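Local coordinates for protein glutathione S-transferase 1 (Ascaris suum, PDB 4Q5F) that conjugates reduced glutathione to a wide range of hydrophobic electrophiles and can also act as a glutathione peroxidase, at residues 145-159 against 186-200. Numbering follows the deposited sequence.
Sequences LPLLEKFLAKSGSEY and FLSGHLQLKKYIEHV
E149 and H190 make the main polar link between helix 129-155 and the start of helix 191-201. H190 ND1 donates to E149 OE1 at 2.7 Å, nearly straight (164°) and close to the imidazole plane, but reaching the oxygen from above the carboxylate plane. The other oxygen, OE2, turns to the first turn of the helix and takes weak hydrogen bonds from Q192 N (3.2 Å) and L193 N, so the carboxylate sits at the N-terminal turn and binds H190, the N-cap residue, as well. L145 CB lies over one face of the same imidazole, a CH-pi contact 3.7 Å from the ring centroid. At the far end, H199 NE2 makes a weak, bent bond to Y159 OH (2.8 Å), and E158 CG sits over the H199 ring; chi1 of 48°, setting CG between backbone N and carbonyl carbon, and a bent chi2 fold E158 across it. Between these polar ends L193 fits as a knob among L145, L148, E149 and L152, its CD1 3.6 Å from L145 CD2. L152, with CG anti to the backbone N, lays CD2 3.6 Å from Y196 CB and CD1 over the ring face. E158 O meets the edge of that ring, whose hydroxyl bonds to D169 of helix 167-182. The axes of 145-155 and 191-200 cross at 68°, 9.6 Å apart, within the all-helical C-terminal domain of the GST fold, away from the glutathione site. A negative carboxylate at a helix N-terminus would be stabilised by the helix dipole, and one directed hydrogen bond joins leucine packing in tying the helices together.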
ATOM      1  N   LEU B 145      13.258  -8.884  -7.485  1.00 21.72           N
ATOM      2  CA  LEU B 145      14.513  -8.139  -7.571  1.00 22.83           C
ATOM      3  C   LEU B 145      14.801  -7.621  -8.984  1.00 27.10           C
ATOM      4  O   LEU B 145      15.184  -6.464  -9.145  1.00 33.90           O
ATOM      5  CB  LEU B 145      15.686  -8.979  -7.059  1.00 22.56           C
ATOM      6  CG  LEU B 145      15.698  -9.303  -5.561  1.00 26.11           C
ATOM      7  CD1 LEU B 145      16.983 -10.028  -5.197  1.00 27.83           C
ATOM      8  CD2 LEU B 145      15.535  -8.056  -4.699  1.00 21.13           C
ATOM      9  N   PRO B 146      14.629  -8.471 -10.011  1.00 25.01           N
ATOM     10  CA  PRO B 146      14.819  -7.943 -11.368  1.00 26.24           C
ATOM     11  C   PRO B 146      13.893  -6.767 -11.690  1.00 20.65           C
ATOM     12  O   PRO B 146      14.281  -5.869 -12.436  1.00 29.75           O
ATOM     13  CB  PRO B 146      14.493  -9.139 -12.276  1.00 21.40           C
ATOM     14  CG  PRO B 146      14.140 -10.277 -11.378  1.00 25.18           C
ATOM     15  CD  PRO B 146      14.559  -9.940  -9.994  1.00 23.44           C
ATOM     16  N   LEU B 147      12.687  -6.773 -11.131  1.00 24.20           N
ATOM     17  CA  LEU B 147      11.731  -5.696 -11.376  1.00 26.49           C
ATOM     18  C   LEU B 147      12.157  -4.402 -10.680  1.00 22.67           C
ATOM     19  O   LEU B 147      11.994  -3.314 -11.229  1.00 22.86           O
ATOM     20  CB  LEU B 147      10.326  -6.108 -10.926  1.00 25.83           C
ATOM     21  CG  LEU B 147       9.757  -7.342 -11.634  1.00 26.97           C
ATOM     22  CD1 LEU B 147       8.463  -7.800 -10.981  1.00 15.01           C
ATOM     23  CD2 LEU B 147       9.536  -7.066 -13.116  1.00 20.95           C
ATOM     24  N   LEU B 148      12.702  -4.521  -9.472  1.00 22.54           N
ATOM     25  CA  LEU B 148      13.215  -3.356  -8.759  1.00 25.37           C
ATOM     26  C   LEU B 148      14.462  -2.818  -9.454  1.00 32.03           C
ATOM     27  O   LEU B 148      14.667  -1.605  -9.541  1.00 22.71           O
ATOM     28  CB  LEU B 148      13.550  -3.709  -7.306  1.00 24.66           C
ATOM     29  CG  LEU B 148      12.406  -4.113  -6.370  1.00 22.14           C
ATOM     30  CD1 LEU B 148      12.937  -4.292  -4.955  1.00 20.14           C
ATOM     31  CD2 LEU B 148      11.276  -3.095  -6.387  1.00 17.09           C
ATOM     32  N   GLU B 149      15.291  -3.733  -9.948  1.00 34.61           N
ATOM     33  CA  GLU B 149      16.541  -3.371 -10.602  1.00 30.31           C
ATOM     34  C   GLU B 149      16.267  -2.747 -11.966  1.00 28.52           C
ATOM     35  O   GLU B 149      16.959  -1.817 -12.382  1.00 37.95           O
ATOM     36  CB  GLU B 149      17.426  -4.608 -10.754  1.00 36.31           C
ATOM     37  CG  GLU B 149      18.916  -4.337 -10.661  1.00 37.34           C
ATOM     38  CD  GLU B 149      19.723  -5.616 -10.537  1.00 48.94           C
ATOM     39  OE1 GLU B 149      19.221  -6.676 -10.966  1.00 57.31           O
ATOM     40  OE2 GLU B 149      20.852  -5.567 -10.003  1.00 54.95           O
ATOM     41  N   LYS B 150      15.257  -3.267 -12.656  1.00 27.00           N
ATOM     42  CA  LYS B 150      14.824  -2.715 -13.936  1.00 27.90           C
ATOM     43  C   LYS B 150      14.404  -1.262 -13.763  1.00 36.04           C
ATOM     44  O   LYS B 150      14.835  -0.381 -14.506  1.00 42.26           O
ATOM     45  CB  LYS B 150      13.652  -3.529 -14.490  1.00 27.44           C
ATOM     46  CG  LYS B 150      12.847  -2.823 -15.581  1.00 33.75           C
ATOM     47  CD  LYS B 150      11.780  -3.735 -16.169  1.00 35.11           C
ATOM     48  CE  LYS B 150      10.869  -2.974 -17.120  1.00 40.20           C
ATOM     49  NZ  LYS B 150      10.003  -3.885 -17.919  1.00 34.81           N
ATOM     50  N   PHE B 151      13.547  -1.031 -12.774  1.00 33.85           N
ATOM     51  CA  PHE B 151      13.036   0.297 -12.469  1.00 27.10           C
ATOM     52  C   PHE B 151      14.181   1.242 -12.127  1.00 30.57           C
ATOM     53  O   PHE B 151      14.201   2.397 -12.551  1.00 33.56           O
ATOM     54  CB  PHE B 151      12.074   0.210 -11.286  1.00 21.39           C
ATOM     55  CG  PHE B 151      11.208   1.424 -11.111  1.00 19.79           C
ATOM     56  CD1 PHE B 151      11.657   2.515 -10.388  1.00 22.43           C
ATOM     57  CD2 PHE B 151       9.938   1.465 -11.658  1.00 25.59           C
ATOM     58  CE1 PHE B 151      10.855   3.629 -10.222  1.00 21.33           C
ATOM     59  CE2 PHE B 151       9.133   2.574 -11.493  1.00 24.06           C
ATOM     60  CZ  PHE B 151       9.592   3.656 -10.775  1.00 18.22           C
ATOM     61  N   LEU B 152      15.133   0.735 -11.352  1.00 31.29           N
ATOM     62  CA  LEU B 152      16.292   1.510 -10.937  1.00 34.94           C
ATOM     63  C   LEU B 152      17.125   1.941 -12.139  1.00 37.99           C
ATOM     64  O   LEU B 152      17.811   2.964 -12.097  1.00 36.72           O
ATOM     65  CB  LEU B 152      17.151   0.684  -9.979  1.00 25.71           C
ATOM     66  CG  LEU B 152      18.465   1.310  -9.510  1.00 32.00           C
ATOM     67  CD1 LEU B 152      18.226   2.649  -8.826  1.00 26.92           C
ATOM     68  CD2 LEU B 152      19.188   0.353  -8.575  1.00 25.78           C
ATOM     69  N   ALA B 153      17.059   1.156 -13.210  1.00 38.44           N
ATOM     70  CA  ALA B 153      17.845   1.425 -14.409  1.00 35.21           C
ATOM     71  C   ALA B 153      17.187   2.476 -15.300  1.00 41.15           C
ATOM     72  O   ALA B 153      17.853   3.064 -16.152  1.00 53.38           O
ATOM     73  CB  ALA B 153      18.078   0.141 -15.188  1.00 35.06           C
ATOM     74  N   LYS B 154      15.886   2.701 -15.116  1.00 41.16           N
ATOM     75  CA  LYS B 154      15.208   3.793 -15.811  1.00 47.14           C
ATOM     76  C   LYS B 154      15.960   5.074 -15.521  1.00 46.79           C
ATOM     77  O   LYS B 154      16.284   5.848 -16.419  1.00 48.44           O
ATOM     78  CB  LYS B 154      13.785   4.014 -15.293  1.00 50.26           C
ATOM     79  CG  LYS B 154      12.830   2.840 -15.322  1.00 48.31           C
ATOM     80  CD  LYS B 154      11.577   3.173 -14.496  1.00 39.52           C
ATOM     81  CE  LYS B 154      10.846   4.420 -15.014  1.00 46.19           C
ATOM     82  NZ  LYS B 154       9.789   4.908 -14.080  1.00 35.25           N
ATOM     83  N   SER B 155      16.222   5.278 -14.235  1.00 59.16           N
ATOM     84  CA  SER B 155      16.729   6.540 -13.731  1.00 54.88           C
ATOM     85  C   SER B 155      18.086   6.879 -14.326  1.00 54.74           C
ATOM     86  O   SER B 155      18.261   7.942 -14.920  1.00 50.34           O
ATOM     87  CB  SER B 155      16.822   6.487 -12.201  1.00 36.02           C
ATOM     88  OG  SER B 155      17.979   5.784 -11.775  1.00 24.78           O
ATOM     89  N   GLY B 156      19.047   5.975 -14.159  1.00 60.02           N
ATOM     90  CA  GLY B 156      20.426   6.262 -14.507  1.00 58.76           C
ATOM     91  C   GLY B 156      21.094   6.973 -13.343  1.00 66.52           C
ATOM     92  O   GLY B 156      22.302   6.855 -13.132  1.00 57.31           O
ATOM     93  N   SER B 157      20.296   7.723 -12.587  1.00 54.65           N
ATOM     94  CA  SER B 157      20.726   8.261 -11.308  1.00 48.95           C
ATOM     95  C   SER B 157      20.831   7.104 -10.318  1.00 49.86           C
ATOM     96  O   SER B 157      20.488   5.966 -10.646  1.00 55.55           O
ATOM     97  CB  SER B 157      19.726   9.304 -10.808  1.00 47.45           C
ATOM     98  OG  SER B 157      18.511   8.693 -10.411  1.00 41.14           O
ATOM     99  N   GLU B 158      21.286   7.396  -9.107  1.00 36.91           N
ATOM    100  CA  GLU B 158      21.534   6.362  -8.104  1.00 44.24           C
ATOM    101  C   GLU B 158      20.268   5.956  -7.345  1.00 31.25           C
ATOM    102  O   GLU B 158      20.311   5.069  -6.497  1.00 36.94           O
ATOM    103  CB  GLU B 158      22.598   6.845  -7.112  1.00 43.31           C
ATOM    104  CG  GLU B 158      22.338   8.248  -6.590  1.00 53.85           C
ATOM    105  CD  GLU B 158      23.117   9.314  -7.340  1.00 66.50           C
ATOM    106  OE1 GLU B 158      24.364   9.319  -7.249  1.00 71.97           O
ATOM    107  OE2 GLU B 158      22.480  10.147  -8.019  1.00 52.06           O
ATOM    108  N   TYR B 159      19.147   6.603  -7.656  1.00 32.85           N
ATOM    109  CA  TYR B 159      17.888   6.361  -6.948  1.00 30.62           C
ATOM    110  C   TYR B 159      16.778   5.900  -7.885  1.00 31.50           C
ATOM    111  O   TYR B 159      16.892   6.021  -9.104  1.00 37.84           O
ATOM    112  CB  TYR B 159      17.461   7.627  -6.201  1.00 34.67           C
ATOM    113  CG  TYR B 159      18.561   8.171  -5.316  1.00 34.29           C
ATOM    114  CD1 TYR B 159      19.012   7.448  -4.219  1.00 28.79           C
ATOM    115  CD2 TYR B 159      19.160   9.395  -5.582  1.00 37.31           C
ATOM    116  CE1 TYR B 159      20.022   7.930  -3.412  1.00 39.10           C
ATOM    117  CE2 TYR B 159      20.174   9.885  -4.775  1.00 34.75           C
ATOM    118  CZ  TYR B 159      20.600   9.146  -3.692  1.00 34.87           C
ATOM    119  OH  TYR B 159      21.606   9.619  -2.883  1.00 39.25           O
ATOM    120  N   PHE B 186      20.923 -13.309  -0.829  1.00 35.71           N
ATOM    121  CA  PHE B 186      19.659 -12.659  -1.159  1.00 31.03           C
ATOM    122  C   PHE B 186      19.806 -11.663  -2.308  1.00 29.84           C
ATOM    123  O   PHE B 186      18.912 -11.526  -3.141  1.00 29.64           O
ATOM    124  CB  PHE B 186      19.142 -11.943   0.090  1.00 39.13           C
ATOM    125  CG  PHE B 186      17.876 -11.167  -0.118  1.00 35.41           C
ATOM    126  CD1 PHE B 186      16.666 -11.820  -0.280  1.00 27.76           C
ATOM    127  CD2 PHE B 186      17.891  -9.782  -0.117  1.00 29.37           C
ATOM    128  CE1 PHE B 186      15.498 -11.105  -0.458  1.00 33.95           C
ATOM    129  CE2 PHE B 186      16.725  -9.061  -0.293  1.00 27.31           C
ATOM    130  CZ  PHE B 186      15.526  -9.723  -0.463  1.00 32.26           C
ATOM    131  N   LEU B 187      20.937 -10.965  -2.343  1.00 29.32           N
ATOM    132  CA  LEU B 187      21.197  -9.969  -3.377  1.00 33.77           C
ATOM    133  C   LEU B 187      22.203 -10.461  -4.408  1.00 39.71           C
ATOM    134  O   LEU B 187      22.480  -9.770  -5.391  1.00 47.30           O
ATOM    135  CB  LEU B 187      21.708  -8.675  -2.745  1.00 37.48           C
ATOM    136  CG  LEU B 187      20.717  -7.948  -1.837  1.00 41.19           C
ATOM    137  CD1 LEU B 187      21.367  -6.705  -1.260  1.00 43.72           C
ATOM    138  CD2 LEU B 187      19.438  -7.587  -2.584  1.00 38.11           C
ATOM    139  N   SER B 188      22.757 -11.646  -4.179  1.00 46.77           N
ATOM    140  CA  SER B 188      23.702 -12.237  -5.116  1.00 41.13           C
ATOM    141  C   SER B 188      23.083 -12.336  -6.505  1.00 34.80           C
ATOM    142  O   SER B 188      22.038 -12.961  -6.680  1.00 42.72           O
ATOM    143  CB  SER B 188      24.129 -13.619  -4.633  1.00 52.11           C
ATOM    144  OG  SER B 188      24.907 -13.528  -3.452  1.00 48.28           O
ATOM    145  N   GLY B 189      23.731 -11.707  -7.482  1.00 35.56           N
ATOM    146  CA  GLY B 189      23.241 -11.676  -8.850  1.00 27.29           C
ATOM    147  C   GLY B 189      22.697 -10.315  -9.252  1.00 38.73           C
ATOM    148  O   GLY B 189      22.398 -10.078 -10.425  1.00 41.40           O
ATOM    149  N   HIS B 190      22.577  -9.419  -8.275  1.00 41.20           N
ATOM    150  CA  HIS B 190      22.004  -8.090  -8.484  1.00 44.75           C
ATOM    151  C   HIS B 190      22.887  -7.001  -7.891  1.00 42.46           C
ATOM    152  O   HIS B 190      22.573  -6.453  -6.835  1.00 43.76           O
ATOM    153  CB  HIS B 190      20.632  -8.007  -7.820  1.00 42.41           C
ATOM    154  CG  HIS B 190      19.659  -9.027  -8.313  1.00 35.35           C
ATOM    155  ND1 HIS B 190      18.834  -8.807  -9.397  1.00 34.78           N
ATOM    156  CD2 HIS B 190      19.369 -10.271  -7.871  1.00 34.89           C
ATOM    157  CE1 HIS B 190      18.086  -9.871  -9.601  1.00 34.33           C
ATOM    158  NE2 HIS B 190      18.389 -10.780  -8.686  1.00 39.10           N
ATOM    159  N   LEU B 191      23.981  -6.679  -8.573  1.00 43.43           N
ATOM    160  CA  LEU B 191      24.933  -5.707  -8.051  1.00 45.39           C
ATOM    161  C   LEU B 191      24.403  -4.278  -8.122  1.00 38.86           C
ATOM    162  O   LEU B 191      24.775  -3.435  -7.307  1.00 38.86           O
ATOM    163  CB  LEU B 191      26.291  -5.828  -8.763  1.00 32.58           C
ATOM    164  CG  LEU B 191      26.499  -5.469 -10.238  1.00 37.52           C
ATOM    165  CD1 LEU B 191      26.578  -3.986 -10.445  1.00 41.26           C
ATOM    166  CD2 LEU B 191      27.794  -6.076 -10.723  1.00 49.18           C
ATOM    167  N   GLN B 192      23.542  -4.005  -9.097  1.00 38.63           N
ATOM    168  CA  GLN B 192      22.965  -2.671  -9.237  1.00 39.55           C
ATOM    169  C   GLN B 192      22.130  -2.326  -8.005  1.00 37.64           C
ATOM    170  O   GLN B 192      22.063  -1.166  -7.598  1.00 36.11           O
ATOM    171  CB  GLN B 192      22.119  -2.558 -10.508  1.00 36.92           C
ATOM    172  CG  GLN B 192      22.914  -2.645 -11.803  1.00 52.70           C
ATOM    173  CD  GLN B 192      23.920  -1.518 -11.947  1.00 67.23           C
ATOM    174  OE1 GLN B 192      23.757  -0.445 -11.366  1.00 66.61           O
ATOM    175  NE2 GLN B 192      24.971  -1.758 -12.723  1.00 72.75           N
ATOM    176  N   LEU B 193      21.502  -3.337  -7.412  1.00 37.30           N
ATOM    177  CA  LEU B 193      20.795  -3.154  -6.151  1.00 35.21           C
ATOM    178  C   LEU B 193      21.789  -3.066  -4.996  1.00 38.09           C
ATOM    179  O   LEU B 193      21.601  -2.281  -4.067  1.00 38.25           O
ATOM    180  CB  LEU B 193      19.814  -4.300  -5.899  1.00 35.02           C
ATOM    181  CG  LEU B 193      18.503  -4.330  -6.688  1.00 37.76           C
ATOM    182  CD1 LEU B 193      17.634  -5.466  -6.175  1.00 33.32           C
ATOM    183  CD2 LEU B 193      17.749  -3.009  -6.602  1.00 30.84           C
ATOM    184  N   LYS B 194      22.840  -3.878  -5.054  1.00 35.21           N
ATOM    185  CA  LYS B 194      23.865  -3.869  -4.015  1.00 32.38           C
ATOM    186  C   LYS B 194      24.526  -2.496  -3.905  1.00 32.96           C
ATOM    187  O   LYS B 194      24.741  -1.992  -2.802  1.00 29.32           O
ATOM    188  CB  LYS B 194      24.915  -4.946  -4.288  1.00 34.91           C
ATOM    189  CG  LYS B 194      24.607  -6.286  -3.632  1.00 42.28           C
ATOM    190  CD  LYS B 194      25.009  -7.472  -4.502  1.00 41.41           C
ATOM    191  CE  LYS B 194      26.518  -7.607  -4.631  1.00 34.02           C
ATOM    192  NZ  LYS B 194      26.897  -8.864  -5.341  1.00 42.44           N
ATOM    193  N   LYS B 195      24.844  -1.893  -5.046  1.00 32.57           N
ATOM    194  CA  LYS B 195      25.414  -0.550  -5.067  1.00 36.43           C
ATOM    195  C   LYS B 195      24.399   0.453  -4.533  1.00 35.65           C
ATOM    196  O   LYS B 195      24.722   1.309  -3.709  1.00 40.53           O
ATOM    197  CB  LYS B 195      25.816  -0.153  -6.490  1.00 39.33           C
ATOM    198  CG  LYS B 195      27.048  -0.865  -7.024  1.00 42.01           C
ATOM    199  CD  LYS B 195      27.596  -0.175  -8.272  1.00 53.41           C
ATOM    200  CE  LYS B 195      26.929  -0.694  -9.537  1.00 65.32           C
ATOM    201  NZ  LYS B 195      27.269   0.089 -10.760  1.00 57.22           N
ATOM    202  N   TYR B 196      23.172   0.334  -5.029  1.00 34.08           N
ATOM    203  CA  TYR B 196      22.058   1.189  -4.635  1.00 24.77           C
ATOM    204  C   TYR B 196      21.868   1.209  -3.120  1.00 27.81           C
ATOM    205  O   TYR B 196      21.660   2.266  -2.524  1.00 24.34           O
ATOM    206  CB  TYR B 196      20.795   0.691  -5.339  1.00 26.08           C
ATOM    207  CG  TYR B 196      19.482   1.241  -4.833  1.00 31.66           C
ATOM    208  CD1 TYR B 196      19.231   2.606  -4.818  1.00 22.67           C
ATOM    209  CD2 TYR B 196      18.474   0.383  -4.409  1.00 21.71           C
ATOM    210  CE1 TYR B 196      18.020   3.101  -4.371  1.00 23.91           C
ATOM    211  CE2 TYR B 196      17.264   0.869  -3.964  1.00 20.94           C
ATOM    212  CZ  TYR B 196      17.042   2.226  -3.948  1.00 25.33           C
ATOM    213  OH  TYR B 196      15.833   2.707  -3.506  1.00 22.28           O
ATOM    214  N   ILE B 197      21.953   0.037  -2.502  1.00 28.28           N
ATOM    215  CA  ILE B 197      21.832  -0.082  -1.053  1.00 27.55           C
ATOM    216  C   ILE B 197      23.065   0.495  -0.360  1.00 29.63           C
ATOM    217  O   ILE B 197      22.950   1.128   0.688  1.00 32.27           O
ATOM    218  CB  ILE B 197      21.628  -1.555  -0.634  1.00 37.30           C
ATOM    219  CG1 ILE B 197      20.295  -2.070  -1.180  1.00 35.32           C
ATOM    220  CG2 ILE B 197      21.648  -1.708   0.886  1.00 28.08           C
ATOM    221  CD1 ILE B 197      20.160  -3.577  -1.157  1.00 36.31           C
ATOM    222  N   GLU B 198      24.237   0.276  -0.947  1.00 34.29           N
ATOM    223  CA  GLU B 198      25.480   0.802  -0.392  1.00 33.63           C
ATOM    224  C   GLU B 198      25.451   2.327  -0.394  1.00 40.96           C
ATOM    225  O   GLU B 198      25.845   2.971   0.577  1.00 37.36           O
ATOM    226  CB  GLU B 198      26.677   0.313  -1.212  1.00 45.22           C
ATOM    227  CG  GLU B 198      28.028   0.603  -0.576  1.00 48.22           C
ATOM    228  CD  GLU B 198      29.179   0.442  -1.553  1.00 63.47           C
ATOM    229  OE1 GLU B 198      29.334   1.310  -2.440  1.00 72.04           O
ATOM    230  OE2 GLU B 198      29.925  -0.554  -1.441  1.00 74.80           O
ATOM    231  N   HIS B 199      24.973   2.895  -1.499  1.00 32.23           N
ATOM    232  CA  HIS B 199      24.935   4.341  -1.678  1.00 33.37           C
ATOM    233  C   HIS B 199      24.055   5.028  -0.634  1.00 35.77           C
ATOM    234  O   HIS B 199      24.529   5.873   0.124  1.00 35.59           O
ATOM    235  CB  HIS B 199      24.426   4.678  -3.083  1.00 34.38           C
ATOM    236  CG  HIS B 199      24.391   6.145  -3.384  1.00 36.14           C
ATOM    237  ND1 HIS B 199      25.166   6.721  -4.363  1.00 60.74           N
ATOM    238  CD2 HIS B 199      23.668   7.151  -2.832  1.00 46.33           C
ATOM    239  CE1 HIS B 199      24.927   8.022  -4.404  1.00 54.15           C
ATOM    240  NE2 HIS B 199      24.023   8.307  -3.487  1.00 51.38           N
ATOM    241  N   VAL B 200      22.775   4.666  -0.612  1.00 31.43           N
ATOM    242  CA  VAL B 200      21.800   5.291   0.278  1.00 27.03           C
ATOM    243  C   VAL B 200      22.262   5.242   1.733  1.00 31.54           C
ATOM    244  O   VAL B 200      22.121   6.216   2.470  1.00 30.52           O
ATOM    245  CB  VAL B 200      20.417   4.601   0.156  1.00 27.91           C
ATOM    246  CG1 VAL B 200      19.400   5.190   1.159  1.00 30.10           C
ATOM    247  CG2 VAL B 200      19.907   4.692  -1.286  1.00 24.47           C
TER